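Local coordinates for extracellular solute-binding protein, family 7 (Colwellia psychrerythraea, PDB 4PET) that binds pyruvate together with a calcium ion and probably delivers such a substrate to a TRAP-type membrane transporter from the periplasm, at residues K169-R174 against T206-E211; W157-I162 against K225-Y230; G196-A201 against L219-H224. One frame throughout, in Å; residues are numbered along the deposited sequence.

Overall arrangement
All three contacts lie on the same side of the chain's centre, in the lobe built on the six-stranded mixed sheet. Contacts 1 and 2 are strand pairings in that sheet. They are joined where strand 209-210 lies beside strand 156-158, with L210 O 2.7 Å from W157 N. Contact 1 pairs parallel strands, is rich in polar bonds and ends at the calcium and pyruvate. Contact 2 is antiparallel and mixes a buried ring stack with a partly exposed tyrosine and glutamate. Contact 3 is the buried one. It sets helix 198-204 against the loop 219-224 and has no hydrogen bond across it. F223 there touches L210 of contact 1 and W157 of contact 2.

Contact 1: K169-R174 against T206-E211; sequences KGLKMR and TIDALE. With CA (calcium ion), chain E; PYR (pyruvic acid), chain D.
R174 and E211 bind the ligand and metal at one end of this contact, and K172 and D208 form a salt bridge at the other. Between them strands 172-174 and 209-210 run parallel, as neighbours in a mixed sheet of the TRAP solute-binding fold. The R174 guanidinium meets the pyruvate carboxylate edge-on. R174 NH1 donates to PYR O at 2.7 Å and R174 NH2 to PYR OXT at 2.9 Å, the second bond almost straight at 175°. NH1 also donates to E211 O, which helps fix the rotation of the group. NE is held by I193 O. E211 grips the calcium ion with both carboxylate oxygens, OE1 at 2.5 Å and OE2 at 2.4 Å. Pyruvate O and O3, Q153, W212 and E236 complete the site. At the far end D208 OD2 takes two donors of K172, the backbone N on its anti side and NZ on its syn side. The K172 chain is bent at chi3 (-61°) and chi4 (-70°), which brings NZ back to 3.2 Å from D208 OD2. A water joins NZ to D208 OD1. K172 O is shared by D208 N and A209 N. R174 N to A209 O and E211 N to R174 O carry the pairing on. Packing is on both faces. M173 and A209 lie on the face that meets F158, while R174 and L210 lie on the face that meets L198. R174 CB touches L210 CB at 3.8 Å, and I207 CD1 comes to 3.9 Å from the same R174 CB.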
loop_
_atom_site.group_PDB
_atom_site.type_symbol
_atom_site.label_atom_id
_atom_site.label_comp_id
_atom_site.label_asym_id
_atom_site.label_seq_id
_atom_site.Cartn_x
_atom_site.Cartn_y
_atom_site.Cartn_z
ATOM N N LYS A 169 -24.657 -9.332 24.786
ATOM C CA LYS A 169 -25.090 -10.665 25.205
ATOM C C LYS A 169 -26.293 -11.153 24.401
ATOM O O LYS A 169 -27.352 -10.532 24.400
ATOM C CB LYS A 169 -25.358 -10.703 26.716
ATOM C CG LYS A 169 -24.088 -10.472 27.526
ATOM C CD LYS A 169 -24.327 -10.551 29.042
ATOM C CE LYS A 169 -23.078 -10.147 29.837
ATOM N NZ LYS A 169 -21.869 -10.938 29.437
ATOM N N GLY A 170 -26.092 -12.247 23.669
ATOM C CA GLY A 170 -27.134 -12.786 22.825
ATOM C C GLY A 170 -27.238 -12.074 21.496
ATOM O O GLY A 170 -28.076 -12.425 20.670
ATOM N N LEU A 171 -26.385 -11.084 21.278
ATOM C CA LEU A 171 -26.383 -10.376 20.010
ATOM C C LEU A 171 -25.990 -11.320 18.882
ATOM O O LEU A 171 -24.839 -11.823 18.852
ATOM C CB LEU A 171 -25.367 -9.233 20.029
ATOM C CG LEU A 171 -25.351 -8.422 18.738
ATOM C CD1 LEU A 171 -26.649 -7.669 18.573
ATOM C CD2 LEU A 171 -24.191 -7.470 18.710
ATOM N N LYS A 172 -26.915 -11.519 17.942
ATOM C CA LYS A 172 -26.640 -12.301 16.734
ATOM C C LYS A 172 -26.005 -11.465 15.666
ATOM O O LYS A 172 -26.665 -10.600 15.103
ATOM C CB LYS A 172 -27.932 -12.903 16.190
ATOM C CG LYS A 172 -28.559 -13.930 17.170
ATOM C CD LYS A 172 -29.869 -14.497 16.653
ATOM C CE LYS A 172 -30.940 -13.429 16.460
ATOM N NZ LYS A 172 -31.403 -12.924 17.765
HETATM N N MSE A 173 -24.732 -11.725 15.359
HETATM C CA MSE A 173 -24.028 -10.841 14.448
HETATM C C MSE A 173 -23.217 -11.600 13.409
HETATM O O MSE A 173 -22.459 -12.505 13.748
HETATM C CB MSE A 173 -23.084 -9.910 15.238
HETATM C CG MSE A 173 -22.263 -9.003 14.371
HETATM SE SE MSE A 173 -21.138 -7.740 15.357
HETATM C CE MSE A 173 -20.594 -6.708 13.812
ATOM N N ARG A 174 -23.364 -11.230 12.138
ATOM C CA ARG A 174 -22.445 -11.732 11.131
ATOM C C ARG A 174 -21.105 -11.010 11.221
ATOM O O ARG A 174 -21.008 -9.797 10.961
ATOM C CB ARG A 174 -23.026 -11.611 9.728
ATOM C CG ARG A 174 -22.214 -12.285 8.689
ATOM C CD ARG A 174 -21.177 -11.352 8.071
ATOM N NE ARG A 174 -20.282 -12.104 7.214
ATOM C CZ ARG A 174 -19.120 -11.679 6.740
ATOM N NH1 ARG A 174 -18.678 -10.468 7.008
ATOM N NH2 ARG A 174 -18.388 -12.487 5.996
ATOM N N THR A 206 -32.617 -12.771 11.650
ATOM C CA THR A 206 -31.758 -13.919 11.864
ATOM C C THR A 206 -30.431 -13.420 12.436
ATOM O O THR A 206 -29.797 -14.119 13.231
ATOM C CB THR A 206 -31.546 -14.717 10.585
ATOM O OG1 THR A 206 -32.777 -15.345 10.247
ATOM C CG2 THR A 206 -30.459 -15.802 10.775
ATOM N N ILE A 207 -30.019 -12.219 12.024
ATOM C CA ILE A 207 -28.939 -11.483 12.693
ATOM C C ILE A 207 -29.465 -10.120 13.080
ATOM O O ILE A 207 -30.389 -9.579 12.439
ATOM C CB ILE A 207 -27.648 -11.318 11.824
ATOM C CG1 ILE A 207 -28.018 -10.865 10.406
ATOM C CG2 ILE A 207 -26.865 -12.611 11.766
ATOM C CD1 ILE A 207 -26.823 -10.708 9.491
ATOM N N ASP A 208 -28.907 -9.583 14.160
ATOM C CA ASP A 208 -29.292 -8.277 14.690
ATOM C C ASP A 208 -28.323 -7.224 14.201
ATOM O O ASP A 208 -28.591 -6.028 14.282
ATOM C CB ASP A 208 -29.251 -8.315 16.207
ATOM C CG ASP A 208 -30.104 -9.449 16.786
ATOM O OD1 ASP A 208 -31.312 -9.452 16.485
ATOM O OD2 ASP A 208 -29.566 -10.318 17.523
ATOM N N ALA A 209 -27.189 -7.671 13.689
ATOM C CA ALA A 209 -26.158 -6.740 13.228
ATOM C C ALA A 209 -25.226 -7.514 12.320
ATOM O O ALA A 209 -25.238 -8.760 12.317
ATOM C CB ALA A 209 -25.404 -6.211 14.406
ATOM N N LEU A 210 -24.404 -6.801 11.570
ATOM C CA LEU A 210 -23.422 -7.452 10.729
ATOM C C LEU A 210 -22.328 -6.469 10.436
ATOM O O LEU A 210 -22.513 -5.250 10.569
ATOM C CB LEU A 210 -24.044 -7.947 9.413
ATOM C CG LEU A 210 -24.653 -6.918 8.441
ATOM C CD1 LEU A 210 -23.595 -6.234 7.569
ATOM C CD2 LEU A 210 -25.661 -7.632 7.580
ATOM N N GLU A 211 -21.194 -6.995 10.014
ATOM C CA GLU A 211 -20.196 -6.153 9.392
ATOM C C GLU A 211 -19.870 -6.786 8.056
ATOM O O GLU A 211 -20.037 -8.008 7.859
ATOM C CB GLU A 211 -18.988 -5.951 10.316
ATOM C CG GLU A 211 -18.112 -7.151 10.567
ATOM C CD GLU A 211 -17.161 -7.395 9.396
ATOM O OE1 GLU A 211 -17.148 -8.512 8.858
ATOM O OE2 GLU A 211 -16.447 -6.451 8.989
HETATM CA CA CA E . -15.315 -7.854 7.369
HETATM C C PYR D . -15.571 -10.349 5.261
HETATM O O PYR D . -16.126 -9.926 6.365
HETATM O OXT PYR D . -15.954 -11.516 4.830
HETATM C CA PYR D . -14.675 -9.533 4.536
HETATM O O3 PYR D . -14.147 -8.463 5.073
HETATM C CB PYR D . -14.342 -9.829 3.106
HETATM O O HOH W 1 -33.677 -11.375 16.418
#

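Contact 2: W157-I162 against K225-Y230; sequences WFKKEI and KIAPYY
W157 and Y230 stack face to face, and this is the tight part of the contact. The six-membered ring of W157 and the Y230 ring have centroids 3.7 Å apart and planes at 14°. W157 CZ2 lies over the centre of the tyrosine ring. CG of Y230 is anti to its own N (chi1 -162°), and this places the ring over the face of the indole. A227 O meets the indole edge at 3.2 Å from W157 CE3. W157 NE1 is hydrogen-bonded to D218 OD2. Beside the stack, F158 and Y229 exchange two backbone hydrogen bonds, F158 N to Y229 O and Y229 N to F158 O.

The other side is more open to solvent, though E161 still packs closely on Y229. E161 CG sits over one face of the Y229 ring, 3.5 Å from its centroid. The carboxylate lies almost parallel to the ring, with planes 4° apart. Its OE2 is held by R297. A water lies between E161 OE1 and Y229 OH; its bond to OE1 is weak. K159 NZ is held loosely, by a weak bond to I226 O.

The pattern is that of adjacent antiparallel strands, 156-158 and 229-231, within the mixed sheet of a periplasmic solute-binding lobe.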
loop_
_atom_site.group_PDB
_atom_site.type_symbol
_atom_site.label_atom_id
_atom_site.label_comp_id
_atom_site.label_asym_id
_atom_site.label_seq_id
_atom_site.Cartn_x
_atom_site.Cartn_y
_atom_site.Cartn_z
ATOM N N TRP A 157 -23.021 -2.585 10.865
ATOM C CA TRP A 157 -24.343 -2.048 10.804
ATOM C C TRP A 157 -25.246 -2.679 11.883
ATOM O O TRP A 157 -25.370 -3.894 11.984
ATOM C CB TRP A 157 -24.891 -2.340 9.429
ATOM C CG TRP A 157 -24.135 -1.711 8.328
ATOM C CD1 TRP A 157 -23.109 -2.270 7.614
ATOM C CD2 TRP A 157 -24.340 -0.399 7.778
ATOM N NE1 TRP A 157 -22.660 -1.373 6.654
ATOM C CE2 TRP A 157 -23.409 -0.226 6.732
ATOM C CE3 TRP A 157 -25.237 0.633 8.050
ATOM C CZ2 TRP A 157 -23.340 0.953 5.972
ATOM C CZ3 TRP A 157 -25.165 1.798 7.298
ATOM C CH2 TRP A 157 -24.230 1.943 6.279
ATOM N N PHE A 158 -25.878 -1.834 12.671
ATOM C CA PHE A 158 -26.567 -2.251 13.872
ATOM C C PHE A 158 -27.949 -1.645 13.860
ATOM O O PHE A 158 -28.118 -0.472 13.512
ATOM C CB PHE A 158 -25.794 -1.776 15.105
ATOM C CG PHE A 158 -24.519 -2.527 15.337
ATOM C CD1 PHE A 158 -23.438 -2.337 14.504
ATOM C CD2 PHE A 158 -24.429 -3.466 16.367
ATOM C CE1 PHE A 158 -22.248 -3.049 14.694
ATOM C CE2 PHE A 158 -23.248 -4.182 16.585
ATOM C CZ PHE A 158 -22.160 -3.984 15.747
ATOM N N LYS A 159 -28.932 -2.447 14.238
ATOM C CA LYS A 159 -30.295 -1.957 14.375
ATOM C C LYS A 159 -30.487 -1.126 15.630
ATOM O O LYS A 159 -31.354 -0.232 15.666
ATOM C CB LYS A 159 -31.279 -3.112 14.395
ATOM C CG LYS A 159 -31.396 -3.867 13.092
ATOM C CD LYS A 159 -32.263 -5.115 13.278
ATOM C CE LYS A 159 -32.502 -5.877 11.990
ATOM N NZ LYS A 159 -33.350 -5.100 11.068
ATOM N N LYS A 160 -29.706 -1.424 16.661
ATOM C CA LYS A 160 -29.807 -0.714 17.943
ATOM C C LYS A 160 -28.409 -0.390 18.400
ATOM O O LYS A 160 -27.467 -1.138 18.094
ATOM C CB LYS A 160 -30.481 -1.571 19.031
ATOM C CG LYS A 160 -31.615 -2.440 18.556
ATOM C CD LYS A 160 -32.831 -1.616 18.141
ATOM C CE LYS A 160 -34.084 -2.491 17.990
ATOM N NZ LYS A 160 -33.843 -3.751 17.204
ATOM N N GLU A 161 -28.264 0.704 19.140
ATOM C CA GLU A 161 -26.937 1.113 19.585
ATOM C C GLU A 161 -26.396 0.195 20.665
ATOM O O GLU A 161 -27.145 -0.345 21.495
ATOM C CB GLU A 161 -26.932 2.560 20.093
ATOM C CG GLU A 161 -27.207 3.616 19.037
ATOM C CD GLU A 161 -27.722 4.918 19.645
ATOM O OE1 GLU A 161 -28.913 4.960 20.057
ATOM O OE2 GLU A 161 -26.933 5.886 19.722
ATOM N N ILE A 162 -25.080 0.025 20.642
ATOM C CA ILE A 162 -24.369 -0.719 21.661
ATOM C C ILE A 162 -23.904 0.243 22.751
ATOM O O ILE A 162 -22.933 0.979 22.558
ATOM C CB ILE A 162 -23.144 -1.400 21.039
ATOM C CG1 ILE A 162 -23.579 -2.421 19.986
ATOM C CG2 ILE A 162 -22.259 -2.037 22.101
ATOM C CD1 ILE A 162 -24.497 -3.522 20.528
ATOM N N LYS A 225 -30.749 0.504 4.934
ATOM C CA LYS A 225 -32.232 0.575 4.939
ATOM C C LYS A 225 -32.903 0.094 6.214
ATOM O O LYS A 225 -34.012 0.554 6.576
ATOM C CB LYS A 225 -32.831 -0.223 3.766
ATOM C CG LYS A 225 -32.503 0.370 2.400
ATOM C CD LYS A 225 -33.217 -0.365 1.283
ATOM C CE LYS A 225 -32.968 0.318 -0.061
ATOM N NZ LYS A 225 -33.613 -0.414 -1.187
ATOM N N ILE A 226 -32.254 -0.845 6.885
ATOM C CA ILE A 226 -32.845 -1.496 8.041
ATOM C C ILE A 226 -31.936 -1.529 9.264
ATOM O O ILE A 226 -32.350 -1.959 10.329
ATOM C CB ILE A 226 -33.271 -2.936 7.673
ATOM C CG1 ILE A 226 -32.089 -3.734 7.129
ATOM C CG2 ILE A 226 -34.367 -2.877 6.632
ATOM C CD1 ILE A 226 -32.427 -5.149 6.771
ATOM N N ALA A 227 -30.690 -1.085 9.103
ATOM C CA ALA A 227 -29.788 -0.944 10.223
ATOM C C ALA A 227 -29.111 0.413 10.092
ATOM O O ALA A 227 -28.176 0.568 9.321
ATOM C CB ALA A 227 -28.750 -2.037 10.211
ATOM N N PRO A 228 -29.588 1.400 10.848
ATOM C CA PRO A 228 -29.103 2.767 10.667
ATOM C C PRO A 228 -27.834 3.143 11.428
ATOM O O PRO A 228 -27.308 4.212 11.110
ATOM C CB PRO A 228 -30.268 3.611 11.171
ATOM C CG PRO A 228 -30.936 2.772 12.185
ATOM C CD PRO A 228 -30.766 1.343 11.724
ATOM N N TYR A 229 -27.383 2.362 12.414
ATOM C CA TYR A 229 -26.171 2.728 13.167
ATOM C C TYR A 229 -24.938 2.094 12.532
ATOM O O TYR A 229 -24.859 0.871 12.408
ATOM C CB TYR A 229 -26.313 2.337 14.644
ATOM C CG TYR A 229 -27.547 2.970 15.271
ATOM C CD1 TYR A 229 -27.553 4.317 15.610
ATOM C CD2 TYR A 229 -28.709 2.243 15.485
ATOM C CE1 TYR A 229 -28.674 4.920 16.177
ATOM C CE2 TYR A 229 -29.851 2.852 16.043
ATOM C CZ TYR A 229 -29.813 4.194 16.378
ATOM O OH TYR A 229 -30.914 4.827 16.921
ATOM N N TYR A 230 -24.009 2.945 12.110
ATOM C CA TYR A 230 -22.837 2.519 11.375
ATOM C C TYR A 230 -21.624 2.762 12.273
ATOM O O TYR A 230 -21.259 3.906 12.551
ATOM C CB TYR A 230 -22.748 3.323 10.088
ATOM C CG TYR A 230 -21.851 2.742 9.005
ATOM C CD1 TYR A 230 -21.364 1.444 9.075
ATOM C CD2 TYR A 230 -21.491 3.516 7.911
ATOM C CE1 TYR A 230 -20.583 0.923 8.070
ATOM C CE2 TYR A 230 -20.712 3.015 6.901
ATOM C CZ TYR A 230 -20.244 1.728 6.988
ATOM O OH TYR A 230 -19.454 1.247 5.975
HETATM O O HOH W 2 -29.699 7.467 18.145
#

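Contact 3: G196-A201 against L219-H224; sequences GELYTA and LRMGFH
F223 points the end of its ring at the start of helix 198-204, and L198 meets it there. The two side chains cross at a slant. L198 CB lies 3.8 Å from F223 CE1, and L198 CD1 lies 3.9 Å from F223 CZ. The backbone N of Y199 comes to the edge of the same ring, 3.9 Å from F223 CE1. The CB of F223 itself points away from the helix. With CG anti to the carbonyl carbon (chi1 -52°), the ring swings back to L198.

Y199 approaches the loop edge-first. Its CG is anti to the backbone N (chi1 -177°), which carries the ring out from the helix and over to the loop backbone. G222 O lies in the plane of this ring, 3.3 Å from Y199 CE1. M221 O comes within 3.6 Å of Y199 CD1, at a slant to the ring. The rings of Y199 and F223 approach one another through their CD1 atoms, 4.4 Å apart.

The loop side is a type I beta turn from L219 to G222, closed by G222 N to L219 O. It belongs to the connection between strands 209-210 and 229-231. G222 ends the turn with positive phi, and its carbonyl meets the Y199 ring edge. The helix is the one that leads into strand 209-210.

M221 is present as selenomethionine. Its CB lies over one face of the F223 ring, toward the rim. M221 CE reaches L198 CD1 at 4.3 Å. M221 also touches W212, a calcium ligand. The F223 and W157 rings meet with their planes at about 55°.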
loop_
_atom_site.group_PDB
_atom_site.type_symbol
_atom_site.label_atom_id
_atom_site.label_comp_id
_atom_site.label_asym_id
_atom_site.label_seq_id
_atom_site.Cartn_x
_atom_site.Cartn_y
_atom_site.Cartn_z
ATOM N N GLY A 196 -24.092 -12.716 -0.279
ATOM C CA GLY A 196 -25.378 -12.731 -0.959
ATOM C C GLY A 196 -26.571 -12.932 -0.024
ATOM O O GLY A 196 -27.696 -12.633 -0.379
ATOM N N GLU A 197 -26.327 -13.417 1.186
ATOM C CA GLU A 197 -27.411 -13.722 2.116
ATOM C C GLU A 197 -27.501 -12.728 3.298
ATOM O O GLU A 197 -28.367 -12.855 4.167
ATOM C CB GLU A 197 -27.224 -15.158 2.634
ATOM C CG GLU A 197 -27.376 -16.212 1.536
ATOM C CD GLU A 197 -27.130 -17.643 2.016
ATOM O OE1 GLU A 197 -27.504 -17.979 3.164
ATOM O OE2 GLU A 197 -26.559 -18.433 1.232
ATOM N N LEU A 198 -26.613 -11.733 3.324
ATOM C CA LEU A 198 -26.506 -10.870 4.485
ATOM C C LEU A 198 -27.758 -9.998 4.673
ATOM O O LEU A 198 -28.274 -9.888 5.779
ATOM C CB LEU A 198 -25.284 -9.968 4.374
ATOM C CG LEU A 198 -23.918 -10.640 4.478
ATOM C CD1 LEU A 198 -22.839 -9.571 4.533
ATOM C CD2 LEU A 198 -23.855 -11.552 5.695
ATOM N N TYR A 199 -28.250 -9.383 3.599
ATOM C CA TYR A 199 -29.394 -8.474 3.739
ATOM C C TYR A 199 -30.648 -9.225 4.205
ATOM O O TYR A 199 -31.328 -8.811 5.128
ATOM C CB TYR A 199 -29.697 -7.746 2.436
ATOM C CG TYR A 199 -30.822 -6.749 2.584
ATOM C CD1 TYR A 199 -30.553 -5.440 2.911
ATOM C CD2 TYR A 199 -32.137 -7.118 2.406
ATOM C CE1 TYR A 199 -31.562 -4.518 3.060
ATOM C CE2 TYR A 199 -33.181 -6.188 2.546
ATOM C CZ TYR A 199 -32.881 -4.891 2.875
ATOM O OH TYR A 199 -33.874 -3.937 3.023
ATOM N N THR A 200 -30.964 -10.315 3.539
ATOM C CA THR A 200 -32.104 -11.098 3.935
ATOM C C THR A 200 -32.039 -11.530 5.398
ATOM O O THR A 200 -33.041 -11.433 6.114
ATOM C CB THR A 200 -32.271 -12.307 3.034
ATOM O OG1 THR A 200 -32.541 -11.860 1.706
ATOM C CG2 THR A 200 -33.430 -13.150 3.508
ATOM N N ALA A 201 -30.875 -11.991 5.850
ATOM C CA ALA A 201 -30.735 -12.443 7.228
ATOM C C ALA A 201 -30.976 -11.287 8.220
ATOM O O ALA A 201 -31.617 -11.453 9.273
ATOM C CB ALA A 201 -29.345 -13.098 7.450
ATOM N N LEU A 219 -22.668 0.226 0.913
ATOM C CA LEU A 219 -23.877 1.015 0.637
ATOM C C LEU A 219 -24.767 0.332 -0.402
ATOM O O LEU A 219 -25.956 0.211 -0.198
ATOM C CB LEU A 219 -23.526 2.451 0.211
ATOM C CG LEU A 219 -22.558 3.122 1.196
ATOM C CD1 LEU A 219 -22.182 4.492 0.706
ATOM C CD2 LEU A 219 -23.156 3.167 2.591
ATOM N N ARG A 220 -24.177 -0.139 -1.495
ATOM C CA ARG A 220 -24.933 -0.824 -2.535
ATOM C C ARG A 220 -25.642 -2.075 -1.997
ATOM O O ARG A 220 -26.628 -2.504 -2.567
ATOM C CB ARG A 220 -24.020 -1.207 -3.706
ATOM C CG ARG A 220 -23.266 -2.534 -3.495
ATOM C CD ARG A 220 -22.274 -2.848 -4.619
ATOM N NE ARG A 220 -22.749 -3.882 -5.547
ATOM C CZ ARG A 220 -22.698 -5.195 -5.312
ATOM N NH1 ARG A 220 -23.145 -6.051 -6.223
ATOM N NH2 ARG A 220 -22.204 -5.660 -4.166
HETATM N N MSE A 221 -25.141 -2.649 -0.912
HETATM C CA MSE A 221 -25.736 -3.862 -0.346
HETATM C C MSE A 221 -26.989 -3.597 0.522
HETATM O O MSE A 221 -27.669 -4.520 0.934
HETATM C CB MSE A 221 -24.670 -4.625 0.417
HETATM C CG MSE A 221 -23.640 -5.197 -0.554
HETATM SE SE MSE A 221 -21.946 -5.623 0.262
HETATM C CE MSE A 221 -22.434 -7.428 0.848
ATOM N N GLY A 222 -27.258 -2.335 0.815
ATOM C CA GLY A 222 -28.563 -1.892 1.293
ATOM C C GLY A 222 -28.784 -1.983 2.796
ATOM O O GLY A 222 -29.885 -1.696 3.269
ATOM N N PHE A 223 -27.743 -2.348 3.551
ATOM C CA PHE A 223 -27.897 -2.614 4.977
ATOM C C PHE A 223 -28.446 -1.377 5.652
ATOM O O PHE A 223 -29.261 -1.463 6.584
ATOM C CB PHE A 223 -26.570 -2.995 5.629
ATOM C CG PHE A 223 -25.844 -4.095 4.929
ATOM C CD1 PHE A 223 -26.514 -5.263 4.574
ATOM C CD2 PHE A 223 -24.502 -3.971 4.622
ATOM C CE1 PHE A 223 -25.846 -6.282 3.948
ATOM C CE2 PHE A 223 -23.834 -4.989 3.993
ATOM C CZ PHE A 223 -24.518 -6.155 3.660
ATOM N N HIS A 224 -28.008 -0.219 5.172
ATOM C CA HIS A 224 -28.454 1.033 5.747
ATOM C C HIS A 224 -29.998 1.157 5.825
ATOM O O HIS A 224 -30.485 1.857 6.699
ATOM C CB HIS A 224 -27.874 2.228 4.970
ATOM C CG HIS A 224 -28.349 2.290 3.551
ATOM N ND1 HIS A 224 -29.444 3.029 3.167
ATOM C CD2 HIS A 224 -27.913 1.653 2.440
ATOM C CE1 HIS A 224 -29.643 2.876 1.870
ATOM N NE2 HIS A 224 -28.735 2.032 1.408
#